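Local coordinates for protein delta-1-pyrroline-5-carboxylate dehydrogenase, mitochondrial (Mus musculus, PDB 4E3X) that catalyses the NAD+-dependent oxidation of L-glutamate gamma-semialdehyde to L-glutamate, the second and last step of mitochondrial proline degradation, at residues B[104-109]-B[229-234]; B[195-200]-B[542-547]; B[223-228]-B[536-541]; B[277-282]-B[307-312]. All coordinates share one frame; numbering follows the deposited sequence.

Contact 1: residues B[104-109]-B[229-234]; sequences RAIDAA and VVLWKP
Ala105, Ile106 and Ala109 of helix 99-118 rest on Leu231 of strand 230-233 and its neighbour Val229, in the five-stranded parallel sheet of the Rossmann-type NAD-binding domain. Helix and strand run at 146° to one another, with their axes 8.8 Å apart. No hydrogen bond crosses the contact, and every touching residue is buried. The small residues come first: with a single methyl each, Ala105 and Ala109 let the helix settle close to the strand. Ala109 CB lies 3.7 Å from Val229 CG2, while Ala109 O has Val229 CG1 beside it at 3.6 Å. Leucine suits its place because its forked end reaches the helix with both methyls, CD2 going to Ile106 CG1 and CD1 to the backbone of Ala105 and Ile106. Further along the strand is Lys233, an NAD+-binding residue. Ile106 meets Leu231 at about a right angle; chi1 of -69° sets CG1 anti to the carbonyl carbon and brings it to 3.6 Å from Leu231 CD2.

Contact 2: residues B[195-200]-B[542-547]; sequences TVYRGL and TSPQVI
The two-stranded antiparallel arm formed by strands 191-199 and 542-550 holds this contact. Val196 and Gln545 form a hydrogen-bonded pair: Val196 N gives to Gln545 O at 2.7 Å, and Gln545 N returns a nearly straight bond to Val196 O at 2.9 Å. Nearer the base, Arg198 O accepts twice, from Ser543 N and from the Thr542 hydroxyl (OG1 to O 2.8 Å), which come from opposite faces of its carbonyl plane. Threonine suits this place because its hydroxyl donates that second bond; the same OG1 sits at the edge of the Tyr197 ring.

Arg198 grips Ser543 side-on. A bend at chi3 (-56°) folds the chain back, so that NE reaches Ser543 O at 2.8 Å and NH2 reaches Ser543 OG at 3.3 Å. One face of the guanidinium is covered by Gln545 CB, 3.5 Å above the plane and toward the rim. Its NH1 bonds to Arg498 O of the second subunit; Asn529 ND2 of that subunit bonds to Ser543 OG, and Gln545 NE2 to Ala501 O of that subunit. Farther along the arm, Val196 CG2 packs on Ile547 CD1 at 3.8 Å. Val546 and Ile547 pair in parallel with a strand of the second subunit, continuing the sheet across the interface, an arrangement typical of the oligomerisation arm of the aldehyde dehydrogenase fold.

Contact 3: residues B[223-228]-B[536-541]; sequences PALMGN and HYILRW
Pro223 CG sits over one face of the Trp541 indole, 3.9 Å from the centroid of its five-membered ring and 9° off the normal, a CH-pi contact in which the two side chains lie alongside each other. Arg540 CB covers the opposite face toward the rim, and Tyr537 CZ lies at the edge, in the ring plane. The compact proline ring turns CG to the electron-rich indole face. The Asn228 amide stands nearly upright to that ring, its plane turned 84° from it. ND2 gives an almost straight bond (169°) to Trp541 O at 2.9 Å, on a lone pair and within the amide plane, and a second to Pro223 O at 2.9 Å. Gly227, with positive phi, ends helix 213-225 in a Schellman motif. Met226, bent at chi2 and chi3, lays SD against Ile538 CB at 3.7 Å. Since OD1 accepts from Leu200 N, both ends of the buried Asn228 amide are engaged, which fixes its flip and ties the helix end to Trp541, just after the 3-10 segment 537-540.

Contact 4: residues B[277-282]-B[307-312]; sequences EHLCGI and TFPRLA. With PRO (proline), chain I.
Arg310 runs beside Cys280 where strand 279-285 pairs in parallel with strand 310-314, the two strands of a beta-alpha-beta unit whose helix is 288-300. Its CB lies 3.9 Å from Cys280 O and its CG 4.2 Å; from there the chain, extended to NE, leads away from the partner strand. At the tip NH1 bonds to Arg540 O and Thr542 O, and NH2 makes a weak bond to Thr528 O of the second subunit, a task for which a long, multiply donating side chain is suited.

Backbone bonds alternate between the strands: Arg310 N to Cys280 O, Ile282 N to Arg310 O and Ala312 N to Ile282 O, each 2.9 Å. Gly281 CA makes a CA-H...O contact with Arg310 O at 3.1 Å, and glycine suits this close approach, since a CB would lie only 3.4 Å from that oxygen. Ile282 and Leu311 point the same way, side by side, packing on Val298 and Trp295 of helix 288-300. One water joins Glu277 O, Leu279 O and Thr307 N; another bridges Phe308 O and Cys280 O, giving the latter a donor besides Arg310 N. A bound proline lays CG over one face of the Phe308 ring; this apolar contact is joined by polar bonds to Leu302 O and to Lys292 NZ of the second subunit.

Contacts 1 and 4 belong to the same parallel sheet, their centres 13 Å apart, and contact 3 lies against both. Val230 CG2 of contact 1 packs on Pro223 CB at 4.1 Å, and Trp541 CZ2 of contact 3 meets Ala312 CB of contact 4 at 3.8 Å. Segment 542-547 of contact 2 follows 536-541 of contact 3 directly, and Leu200 CG rests on Trp541 O at 3.8 Å. Arg310 of contact 4 draws contacts 2 and 3 together at its guanidinium. Contacts 2, 3 and 4 all touch the second subunit. The general base Glu314 follows Ala312 by two residues on the same strand, their side chains about 8 Å apart, and lies about 10 Å from the side chain of Trp541.

Contact 1: residues B[104-109]-B[229-234]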
loop_
_atom_site.group_PDB
_atom_site.type_symbol
_atom_site.label_atom_id
_atom_site.label_comp_id
_atom_site.label_asym_id
_atom_site.label_seq_id
_atom_site.Cartn_x
_atom_site.Cartn_y
_atom_site.Cartn_z
ATOM N N ARG B 104 6.882 2.061 -27.574
ATOM C CA ARG B 104 6.071 1.149 -28.367
ATOM C C ARG B 104 5.522 0.027 -27.495
ATOM O O ARG B 104 4.360 -0.377 -27.633
ATOM C CB ARG B 104 6.903 0.544 -29.486
ATOM C CG ARG B 104 6.098 -0.371 -30.359
ATOM C CD ARG B 104 6.514 -0.216 -31.795
ATOM N NE ARG B 104 7.700 -1.006 -32.094
ATOM C CZ ARG B 104 7.673 -2.316 -32.296
ATOM N NH1 ARG B 104 6.530 -2.971 -32.190
ATOM N NH2 ARG B 104 8.785 -2.970 -32.594
ATOM N N ALA B 105 6.364 -0.479 -26.598
ATOM C CA ALA B 105 5.959 -1.548 -25.691
ATOM C C ALA B 105 4.857 -1.088 -24.747
ATOM O O ALA B 105 3.910 -1.832 -24.490
ATOM C CB ALA B 105 7.154 -2.052 -24.901
ATOM N N ILE B 106 4.986 0.134 -24.227
ATOM C CA ILE B 106 3.938 0.719 -23.389
ATOM C C ILE B 106 2.618 0.805 -24.154
ATOM O O ILE B 106 1.577 0.368 -23.663
ATOM C CB ILE B 106 4.337 2.125 -22.877
ATOM C CG1 ILE B 106 5.479 2.019 -21.856
ATOM C CG2 ILE B 106 3.129 2.853 -22.281
ATOM C CD1 ILE B 106 6.157 3.347 -21.552
ATOM N N ASP B 107 2.665 1.377 -25.351
ATOM C CA ASP B 107 1.437 1.563 -26.122
ATOM C C ASP B 107 0.735 0.231 -26.376
ATOM O O ASP B 107 -0.482 0.134 -26.235
ATOM C CB ASP B 107 1.723 2.260 -27.456
ATOM C CG ASP B 107 2.266 3.668 -27.288
ATOM O OD1 ASP B 107 2.251 4.198 -26.157
ATOM O OD2 ASP B 107 2.710 4.245 -28.303
ATOM N N ALA B 108 1.505 -0.790 -26.747
ATOM C CA ALA B 108 0.926 -2.093 -27.056
ATOM C C ALA B 108 0.390 -2.778 -25.810
ATOM O O ALA B 108 -0.653 -3.429 -25.853
ATOM C CB ALA B 108 1.937 -2.981 -27.768
ATOM N N ALA B 109 1.098 -2.628 -24.693
ATOM C CA ALA B 109 0.616 -3.174 -23.428
ATOM C C ALA B 109 -0.716 -2.525 -23.040
ATOM O O ALA B 109 -1.672 -3.208 -22.654
ATOM C CB ALA B 109 1.658 -2.966 -22.332
ATOM N N VAL B 229 -0.680 -4.964 -16.921
ATOM C CA VAL B 229 0.280 -5.174 -17.987
ATOM C C VAL B 229 1.611 -4.565 -17.552
ATOM O O VAL B 229 1.647 -3.603 -16.788
ATOM C CB VAL B 229 -0.204 -4.607 -19.339
ATOM C CG1 VAL B 229 -1.457 -5.343 -19.790
ATOM C CG2 VAL B 229 -0.453 -3.107 -19.256
ATOM N N VAL B 230 2.704 -5.139 -18.036
ATOM C CA VAL B 230 4.008 -4.930 -17.422
ATOM C C VAL B 230 5.105 -4.768 -18.462
ATOM O O VAL B 230 5.153 -5.518 -19.445
ATOM C CB VAL B 230 4.379 -6.155 -16.546
ATOM C CG1 VAL B 230 5.769 -6.010 -15.933
ATOM C CG2 VAL B 230 3.324 -6.424 -15.457
ATOM N N LEU B 231 5.974 -3.782 -18.250
ATOM C CA LEU B 231 7.276 -3.758 -18.895
ATOM C C LEU B 231 8.298 -4.310 -17.922
ATOM O O LEU B 231 8.527 -3.737 -16.857
ATOM C CB LEU B 231 7.676 -2.341 -19.313
ATOM C CG LEU B 231 7.283 -1.900 -20.727
ATOM C CD1 LEU B 231 5.772 -1.863 -20.904
ATOM C CD2 LEU B 231 7.911 -0.541 -21.067
ATOM N N TRP B 232 8.882 -5.448 -18.275
ATOM C CA TRP B 232 9.876 -6.091 -17.432
ATOM C C TRP B 232 11.275 -5.839 -17.962
ATOM O O TRP B 232 11.624 -6.306 -19.046
ATOM C CB TRP B 232 9.597 -7.588 -17.376
ATOM C CG TRP B 232 10.548 -8.380 -16.531
ATOM C CD1 TRP B 232 11.397 -7.914 -15.556
ATOM C CD2 TRP B 232 10.731 -9.796 -16.578
ATOM N NE1 TRP B 232 12.100 -8.968 -15.003
ATOM C CE2 TRP B 232 11.722 -10.125 -15.629
ATOM C CE3 TRP B 232 10.174 -10.819 -17.356
ATOM C CZ2 TRP B 232 12.138 -11.439 -15.416
ATOM C CZ3 TRP B 232 10.595 -12.122 -17.145
ATOM C CH2 TRP B 232 11.572 -12.416 -16.190
ATOM N N LYS B 233 12.052 -5.077 -17.189
ATOM C CA LYS B 233 13.481 -4.908 -17.419
ATOM C C LYS B 233 14.226 -5.904 -16.528
ATOM O O LYS B 233 14.419 -5.648 -15.342
ATOM C CB LYS B 233 13.923 -3.477 -17.083
ATOM C CG LYS B 233 15.425 -3.245 -17.268
ATOM C CD LYS B 233 15.977 -2.290 -16.189
ATOM C CE LYS B 233 17.502 -2.228 -16.155
ATOM N NZ LYS B 233 18.113 -3.566 -15.924
ATOM N N PRO B 234 14.638 -7.050 -17.090
ATOM C CA PRO B 234 15.376 -8.019 -16.275
ATOM C C PRO B 234 16.815 -7.572 -16.048
ATOM O O PRO B 234 17.316 -6.686 -16.739
ATOM C CB PRO B 234 15.352 -9.305 -17.123
ATOM C CG PRO B 234 14.452 -9.013 -18.281
ATOM C CD PRO B 234 14.469 -7.529 -18.468
#

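Contact 2: residues B[195-200]-B[542-547]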
loop_
_atom_site.group_PDB
_atom_site.type_symbol
_atom_site.label_atom_id
_atom_site.label_comp_id
_atom_site.label_asym_id
_atom_site.label_seq_id
_atom_site.Cartn_x
_atom_site.Cartn_y
_atom_site.Cartn_z
ATOM N N THR B 195 -17.228 -6.435 -4.423
ATOM C CA THR B 195 -15.937 -5.840 -4.720
ATOM C C THR B 195 -15.334 -6.469 -5.964
ATOM O O THR B 195 -15.216 -7.690 -6.059
ATOM C CB THR B 195 -14.951 -5.987 -3.542
ATOM O OG1 THR B 195 -15.462 -5.264 -2.415
ATOM C CG2 THR B 195 -13.579 -5.434 -3.905
ATOM N N VAL B 196 -14.970 -5.616 -6.914
ATOM C CA VAL B 196 -14.265 -6.013 -8.117
ATOM C C VAL B 196 -12.795 -5.666 -7.906
ATOM O O VAL B 196 -12.454 -4.498 -7.697
ATOM C CB VAL B 196 -14.795 -5.232 -9.331
ATOM C CG1 VAL B 196 -13.988 -5.570 -10.573
ATOM C CG2 VAL B 196 -16.287 -5.493 -9.557
ATOM N N TYR B 197 -11.925 -6.671 -7.950
ATOM C CA TYR B 197 -10.497 -6.452 -7.751
ATOM C C TYR B 197 -9.864 -6.085 -9.100
ATOM O O TYR B 197 -9.309 -6.937 -9.801
ATOM C CB TYR B 197 -9.848 -7.663 -7.054
ATOM C CG TYR B 197 -10.334 -7.772 -5.623
ATOM C CD1 TYR B 197 -9.785 -6.974 -4.627
ATOM C CD2 TYR B 197 -11.393 -8.618 -5.278
ATOM C CE1 TYR B 197 -10.245 -7.035 -3.324
ATOM C CE2 TYR B 197 -11.863 -8.678 -3.972
ATOM C CZ TYR B 197 -11.277 -7.891 -2.999
ATOM O OH TYR B 197 -11.738 -7.938 -1.703
ATOM N N ARG B 198 -9.988 -4.810 -9.470
ATOM C CA ARG B 198 -9.487 -4.291 -10.740
ATOM C C ARG B 198 -7.973 -4.292 -10.741
ATOM O O ARG B 198 -7.350 -3.988 -9.728
ATOM C CB ARG B 198 -9.931 -2.837 -10.951
ATOM C CG ARG B 198 -11.439 -2.584 -10.917
ATOM C CD ARG B 198 -11.751 -1.090 -11.095
ATOM N NE ARG B 198 -11.081 -0.267 -10.091
ATOM C CZ ARG B 198 -11.361 1.011 -9.844
ATOM N NH1 ARG B 198 -12.351 1.622 -10.483
ATOM N NH2 ARG B 198 -10.664 1.672 -8.925
ATOM N N GLY B 199 -7.367 -4.557 -11.896
ATOM C CA GLY B 199 -5.960 -4.234 -12.058
ATOM C C GLY B 199 -5.774 -2.721 -12.035
ATOM O O GLY B 199 -6.747 -1.973 -12.119
ATOM N N LEU B 200 -4.538 -2.260 -11.887
ATOM C CA LEU B 200 -4.265 -0.826 -11.943
ATOM C C LEU B 200 -4.444 -0.325 -13.377
ATOM O O LEU B 200 -4.146 -1.048 -14.341
ATOM C CB LEU B 200 -2.852 -0.526 -11.445
ATOM C CG LEU B 200 -2.410 -1.190 -10.145
ATOM C CD1 LEU B 200 -0.995 -0.756 -9.768
ATOM C CD2 LEU B 200 -3.384 -0.933 -9.000
ATOM N N THR B 542 -3.744 -4.300 -7.078
ATOM C CA THR B 542 -5.154 -4.148 -7.406
ATOM C C THR B 542 -5.669 -2.828 -6.837
ATOM O O THR B 542 -5.218 -2.378 -5.775
ATOM C CB THR B 542 -6.009 -5.358 -6.905
ATOM O OG1 THR B 542 -7.395 -5.117 -7.166
ATOM C CG2 THR B 542 -5.846 -5.591 -5.412
ATOM N N SER B 543 -6.594 -2.204 -7.561
ATOM C CA SER B 543 -7.270 -0.996 -7.117
ATOM C C SER B 543 -8.761 -1.329 -7.071
ATOM O O SER B 543 -9.441 -1.297 -8.097
ATOM C CB SER B 543 -6.994 0.139 -8.112
ATOM O OG SER B 543 -7.634 1.339 -7.729
ATOM N N PRO B 544 -9.271 -1.708 -5.890
ATOM C CA PRO B 544 -10.627 -2.271 -5.872
ATOM C C PRO B 544 -11.726 -1.269 -6.209
ATOM O O PRO B 544 -11.610 -0.074 -5.933
ATOM C CB PRO B 544 -10.776 -2.774 -4.430
ATOM C CG PRO B 544 -9.348 -2.991 -3.956
ATOM C CD PRO B 544 -8.589 -1.861 -4.592
ATOM N N GLN B 545 -12.783 -1.778 -6.831
ATOM C CA GLN B 545 -14.014 -1.040 -7.043
ATOM C C GLN B 545 -15.106 -1.747 -6.267
ATOM O O GLN B 545 -15.118 -2.969 -6.205
ATOM C CB GLN B 545 -14.364 -1.059 -8.527
ATOM C CG GLN B 545 -15.692 -0.400 -8.886
ATOM C CD GLN B 545 -16.107 -0.705 -10.300
ATOM O OE1 GLN B 545 -16.036 -1.852 -10.739
ATOM N NE2 GLN B 545 -16.525 0.325 -11.037
ATOM N N VAL B 546 -16.021 -1.004 -5.661
ATOM C CA VAL B 546 -17.183 -1.615 -5.030
ATOM C C VAL B 546 -18.436 -1.199 -5.791
ATOM O O VAL B 546 -18.634 -0.005 -6.050
ATOM C CB VAL B 546 -17.299 -1.207 -3.559
ATOM C CG1 VAL B 546 -18.530 -1.841 -2.937
ATOM C CG2 VAL B 546 -16.032 -1.618 -2.818
ATOM N N ILE B 547 -19.236 -2.182 -6.170
ATOM C CA ILE B 547 -20.488 -1.956 -6.868
ATOM C C ILE B 547 -21.651 -2.251 -5.925
ATOM O O ILE B 547 -21.727 -3.330 -5.323
ATOM C CB ILE B 547 -20.598 -2.859 -8.104
ATOM C CG1 ILE B 547 -19.451 -2.569 -9.083
ATOM C CG2 ILE B 547 -21.955 -2.693 -8.774
ATOM C CD1 ILE B 547 -19.442 -3.466 -10.310
#

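Contact 3: residues B[223-228]-B[536-541]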
loop_
_atom_site.group_PDB
_atom_site.type_symbol
_atom_site.label_atom_id
_atom_site.label_comp_id
_atom_site.label_asym_id
_atom_site.label_seq_id
_atom_site.Cartn_x
_atom_site.Cartn_y
_atom_site.Cartn_z
ATOM N N PRO B 223 2.123 -8.685 -10.564
ATOM C CA PRO B 223 1.210 -7.669 -11.110
ATOM C C PRO B 223 0.400 -8.202 -12.298
ATOM O O PRO B 223 -0.792 -7.900 -12.399
ATOM C CB PRO B 223 2.154 -6.526 -11.515
ATOM C CG PRO B 223 3.362 -6.713 -10.612
ATOM C CD PRO B 223 3.516 -8.201 -10.515
ATOM N N ALA B 224 1.015 -8.997 -13.178
ATOM C CA ALA B 224 0.272 -9.547 -14.305
ATOM C C ALA B 224 -0.890 -10.429 -13.837
ATOM O O ALA B 224 -1.993 -10.374 -14.395
ATOM C CB ALA B 224 1.198 -10.314 -15.235
ATOM N N LEU B 225 -0.648 -11.246 -12.819
ATOM C CA LEU B 225 -1.696 -12.079 -12.235
ATOM C C LEU B 225 -2.920 -11.262 -11.835
ATOM O O LEU B 225 -4.061 -11.707 -12.001
ATOM C CB LEU B 225 -1.151 -12.817 -11.014
ATOM C CG LEU B 225 -2.147 -13.570 -10.135
ATOM C CD1 LEU B 225 -2.716 -14.793 -10.857
ATOM C CD2 LEU B 225 -1.445 -13.958 -8.832
ATOM N N MET B 226 -2.679 -10.050 -11.336
ATOM C CA MET B 226 -3.745 -9.190 -10.842
ATOM C C MET B 226 -4.371 -8.314 -11.924
ATOM O O MET B 226 -5.110 -7.385 -11.624
ATOM C CB MET B 226 -3.226 -8.337 -9.682
ATOM C CG MET B 226 -2.664 -9.165 -8.535
ATOM S SD MET B 226 -3.785 -10.418 -7.894
ATOM C CE MET B 226 -4.999 -9.401 -7.065
ATOM N N GLY B 227 -4.110 -8.638 -13.184
ATOM C CA GLY B 227 -4.770 -7.939 -14.277
ATOM C C GLY B 227 -4.018 -6.747 -14.823
ATOM O O GLY B 227 -4.567 -5.960 -15.588
ATOM N N ASN B 228 -2.762 -6.606 -14.414
ATOM C CA ASN B 228 -1.918 -5.551 -14.951
ATOM C C ASN B 228 -1.155 -5.967 -16.194
ATOM O O ASN B 228 -0.996 -7.157 -16.478
ATOM C CB ASN B 228 -0.928 -5.090 -13.892
ATOM C CG ASN B 228 -1.627 -4.533 -12.691
ATOM O OD1 ASN B 228 -2.160 -3.432 -12.755
ATOM N ND2 ASN B 228 -1.675 -5.305 -11.600
ATOM N N HIS B 536 -0.674 -10.793 1.357
ATOM C CA HIS B 536 -1.088 -9.405 1.170
ATOM C C HIS B 536 -0.372 -8.683 0.036
ATOM O O HIS B 536 -0.804 -7.615 -0.400
ATOM C CB HIS B 536 -0.896 -8.631 2.473
ATOM C CG HIS B 536 -1.616 -9.234 3.633
ATOM N ND1 HIS B 536 -0.970 -9.624 4.785
ATOM C CD2 HIS B 536 -2.924 -9.527 3.813
ATOM C CE1 HIS B 536 -1.851 -10.132 5.627
ATOM N NE2 HIS B 536 -3.045 -10.085 5.062
ATOM N N TYR B 537 0.734 -9.255 -0.427
ATOM C CA TYR B 537 1.537 -8.634 -1.480
ATOM C C TYR B 537 0.715 -8.258 -2.711
ATOM O O TYR B 537 0.879 -7.162 -3.256
ATOM C CB TYR B 537 2.644 -9.597 -1.872
ATOM C CG TYR B 537 3.604 -9.111 -2.931
ATOM C CD1 TYR B 537 4.468 -8.052 -2.679
ATOM C CD2 TYR B 537 3.684 -9.747 -4.164
ATOM C CE1 TYR B 537 5.376 -7.628 -3.631
ATOM C CE2 TYR B 537 4.588 -9.330 -5.129
ATOM C CZ TYR B 537 5.438 -8.274 -4.853
ATOM O OH TYR B 537 6.350 -7.867 -5.804
ATOM N N ILE B 538 -0.174 -9.151 -3.138
ATOM C CA ILE B 538 -0.955 -8.918 -4.349
ATOM C C ILE B 538 -1.867 -7.698 -4.231
ATOM O O ILE B 538 -2.257 -7.117 -5.246
ATOM C CB ILE B 538 -1.797 -10.144 -4.770
ATOM C CG1 ILE B 538 -2.634 -10.648 -3.592
ATOM C CG2 ILE B 538 -0.905 -11.238 -5.354
ATOM C CD1 ILE B 538 -3.674 -11.666 -3.990
ATOM N N LEU B 539 -2.175 -7.288 -3.002
ATOM C CA LEU B 539 -3.044 -6.130 -2.789
ATOM C C LEU B 539 -2.430 -4.826 -3.294
ATOM O O LEU B 539 -3.151 -3.866 -3.576
ATOM C CB LEU B 539 -3.446 -6.000 -1.320
ATOM C CG LEU B 539 -4.383 -7.107 -0.848
ATOM C CD1 LEU B 539 -4.470 -7.133 0.663
ATOM C CD2 LEU B 539 -5.756 -6.911 -1.469
ATOM N N ARG B 540 -1.104 -4.770 -3.395
ATOM C CA ARG B 540 -0.489 -3.571 -3.960
ATOM C C ARG B 540 -0.802 -3.415 -5.450
ATOM O O ARG B 540 -0.677 -2.317 -6.002
ATOM C CB ARG B 540 1.027 -3.579 -3.765
ATOM C CG ARG B 540 1.496 -3.468 -2.306
ATOM C CD ARG B 540 0.938 -2.226 -1.562
ATOM N NE ARG B 540 1.510 -0.952 -2.019
ATOM C CZ ARG B 540 0.811 0.166 -2.236
ATOM N NH1 ARG B 540 -0.506 0.180 -2.080
ATOM N NH2 ARG B 540 1.430 1.275 -2.631
ATOM N N TRP B 541 -1.215 -4.503 -6.107
ATOM C CA TRP B 541 -1.375 -4.499 -7.565
ATOM C C TRP B 541 -2.833 -4.535 -8.014
ATOM O O TRP B 541 -3.120 -4.749 -9.188
ATOM C CB TRP B 541 -0.533 -5.617 -8.215
ATOM C CG TRP B 541 0.848 -5.591 -7.657
ATOM C CD1 TRP B 541 1.429 -6.531 -6.856
ATOM C CD2 TRP B 541 1.796 -4.524 -7.776
ATOM N NE1 TRP B 541 2.688 -6.123 -6.478
ATOM C CE2 TRP B 541 2.938 -4.895 -7.035
ATOM C CE3 TRP B 541 1.795 -3.290 -8.443
ATOM C CZ2 TRP B 541 4.061 -4.077 -6.934
ATOM C CZ3 TRP B 541 2.912 -2.486 -8.350
ATOM C CH2 TRP B 541 4.036 -2.886 -7.607
#

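Contact 4: residues B[277-282]-B[307-312]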
loop_
_atom_site.group_PDB
_atom_site.type_symbol
_atom_site.label_atom_id
_atom_site.label_comp_id
_atom_site.label_asym_id
_atom_site.label_seq_id
_atom_site.Cartn_x
_atom_site.Cartn_y
_atom_site.Cartn_z
ATOM N N GLU B 277 2.467 9.219 -18.943
ATOM C CA GLU B 277 1.273 9.541 -18.162
ATOM C C GLU B 277 0.528 8.292 -17.679
ATOM O O GLU B 277 -0.299 8.376 -16.771
ATOM C CB GLU B 277 0.339 10.431 -18.972
ATOM C CG GLU B 277 -0.290 9.743 -20.167
ATOM C CD GLU B 277 -1.176 10.672 -20.970
ATOM O OE1 GLU B 277 -2.209 11.124 -20.434
ATOM O OE2 GLU B 277 -0.834 10.955 -22.136
ATOM N N HIS B 278 0.838 7.143 -18.272
ATOM C CA HIS B 278 0.131 5.913 -17.958
ATOM C C HIS B 278 0.839 5.026 -16.944
ATOM O O HIS B 278 0.383 3.924 -16.664
ATOM C CB HIS B 278 -0.103 5.122 -19.237
ATOM C CG HIS B 278 -0.879 5.882 -20.260
ATOM N ND1 HIS B 278 -2.220 6.155 -20.112
ATOM C CD2 HIS B 278 -0.503 6.448 -21.430
ATOM C CE1 HIS B 278 -2.641 6.844 -21.156
ATOM N NE2 HIS B 278 -1.619 7.031 -21.971
ATOM N N LEU B 279 1.955 5.478 -16.382
ATOM C CA LEU B 279 2.616 4.687 -15.348
ATOM C C LEU B 279 1.723 4.559 -14.115
ATOM O O LEU B 279 1.285 5.558 -13.559
ATOM C CB LEU B 279 3.923 5.359 -14.926
ATOM C CG LEU B 279 4.728 4.594 -13.867
ATOM C CD1 LEU B 279 5.321 3.322 -14.449
ATOM C CD2 LEU B 279 5.826 5.457 -13.245
ATOM N N CYS B 280 1.477 3.337 -13.659
ATOM C CA CYS B 280 0.705 3.194 -12.433
ATOM C C CYS B 280 1.451 2.468 -11.323
ATOM O O CYS B 280 0.989 2.448 -10.188
ATOM C CB CYS B 280 -0.664 2.554 -12.690
ATOM S SG CYS B 280 -0.600 0.928 -13.450
ATOM N N GLY B 281 2.608 1.909 -11.631
ATOM C CA GLY B 281 3.355 1.222 -10.599
ATOM C C GLY B 281 4.763 0.913 -11.023
ATOM O O GLY B 281 5.037 0.738 -12.208
ATOM N N ILE B 282 5.655 0.857 -10.042
ATOM C CA ILE B 282 6.993 0.349 -10.234
ATOM C C ILE B 282 7.206 -0.731 -9.190
ATOM O O ILE B 282 7.004 -0.505 -7.996
ATOM C CB ILE B 282 8.051 1.458 -10.086
ATOM C CG1 ILE B 282 7.816 2.569 -11.119
ATOM C CG2 ILE B 282 9.434 0.872 -10.254
ATOM C CD1 ILE B 282 8.753 3.752 -10.968
ATOM N N THR B 307 -3.049 8.692 -12.693
ATOM C CA THR B 307 -3.316 8.439 -11.282
ATOM C C THR B 307 -2.012 8.509 -10.497
ATOM O O THR B 307 -0.973 8.881 -11.043
ATOM C CB THR B 307 -4.058 7.102 -11.045
ATOM O OG1 THR B 307 -4.536 7.048 -9.692
ATOM C CG2 THR B 307 -3.160 5.901 -11.328
ATOM N N PHE B 308 -2.066 8.168 -9.217
ATOM C CA PHE B 308 -0.888 8.223 -8.362
ATOM C C PHE B 308 -0.153 6.893 -8.437
ATOM O O PHE B 308 -0.679 5.875 -7.992
ATOM C CB PHE B 308 -1.315 8.528 -6.925
ATOM C CG PHE B 308 -1.899 9.905 -6.762
ATOM C CD1 PHE B 308 -3.268 10.111 -6.838
ATOM C CD2 PHE B 308 -1.073 11.001 -6.589
ATOM C CE1 PHE B 308 -3.800 11.388 -6.715
ATOM C CE2 PHE B 308 -1.597 12.277 -6.461
ATOM C CZ PHE B 308 -2.957 12.473 -6.529
ATOM N N PRO B 309 1.076 6.894 -8.996
ATOM C CA PRO B 309 1.760 5.601 -9.130
ATOM C C PRO B 309 2.118 4.972 -7.784
ATOM O O PRO B 309 2.381 5.676 -6.807
ATOM C CB PRO B 309 3.024 5.947 -9.936
ATOM C CG PRO B 309 2.646 7.218 -10.693
ATOM C CD PRO B 309 1.802 7.978 -9.694
ATOM N N ARG B 310 2.132 3.646 -7.761
ATOM C CA ARG B 310 2.482 2.872 -6.578
ATOM C C ARG B 310 3.884 2.324 -6.702
ATOM O O ARG B 310 4.168 1.539 -7.611
ATOM C CB ARG B 310 1.519 1.706 -6.408
ATOM C CG ARG B 310 0.111 2.150 -6.142
ATOM C CD ARG B 310 -0.813 0.973 -5.964
ATOM N NE ARG B 310 -2.179 1.417 -5.695
ATOM C CZ ARG B 310 -3.162 0.613 -5.312
ATOM N NH1 ARG B 310 -2.938 -0.687 -5.154
ATOM N NH2 ARG B 310 -4.375 1.108 -5.097
ATOM N N LEU B 311 4.756 2.732 -5.788
ATOM C CA LEU B 311 6.125 2.253 -5.791
ATOM C C LEU B 311 6.338 1.175 -4.745
ATOM O O LEU B 311 6.013 1.371 -3.579
ATOM C CB LEU B 311 7.085 3.411 -5.577
ATOM C CG LEU B 311 7.542 4.016 -6.902
ATOM C CD1 LEU B 311 6.389 4.671 -7.645
ATOM C CD2 LEU B 311 8.653 4.995 -6.654
ATOM N N ALA B 312 6.861 0.036 -5.178
ATOM C CA ALA B 312 7.223 -1.048 -4.279
ATOM C C ALA B 312 8.710 -1.291 -4.455
ATOM O O ALA B 312 9.192 -1.401 -5.587
ATOM C CB ALA B 312 6.430 -2.307 -4.600
HETATM N N PRO I . -1.589 13.492 -11.542
HETATM C CA PRO I . -2.913 14.106 -11.632
HETATM C C PRO I . -2.811 15.586 -11.321
HETATM O O PRO I . -1.734 16.057 -10.965
HETATM C CB PRO I . -3.703 13.387 -10.534
HETATM C CG PRO I . -2.967 12.131 -10.275
HETATM C CD PRO I . -1.533 12.505 -10.451
HETATM O OXT PRO I . -3.790 16.326 -11.416
HETATM O O HOH W 1 -0.922 6.970 -14.363
HETATM O O HOH W 2 -1.499 3.445 -9.263
#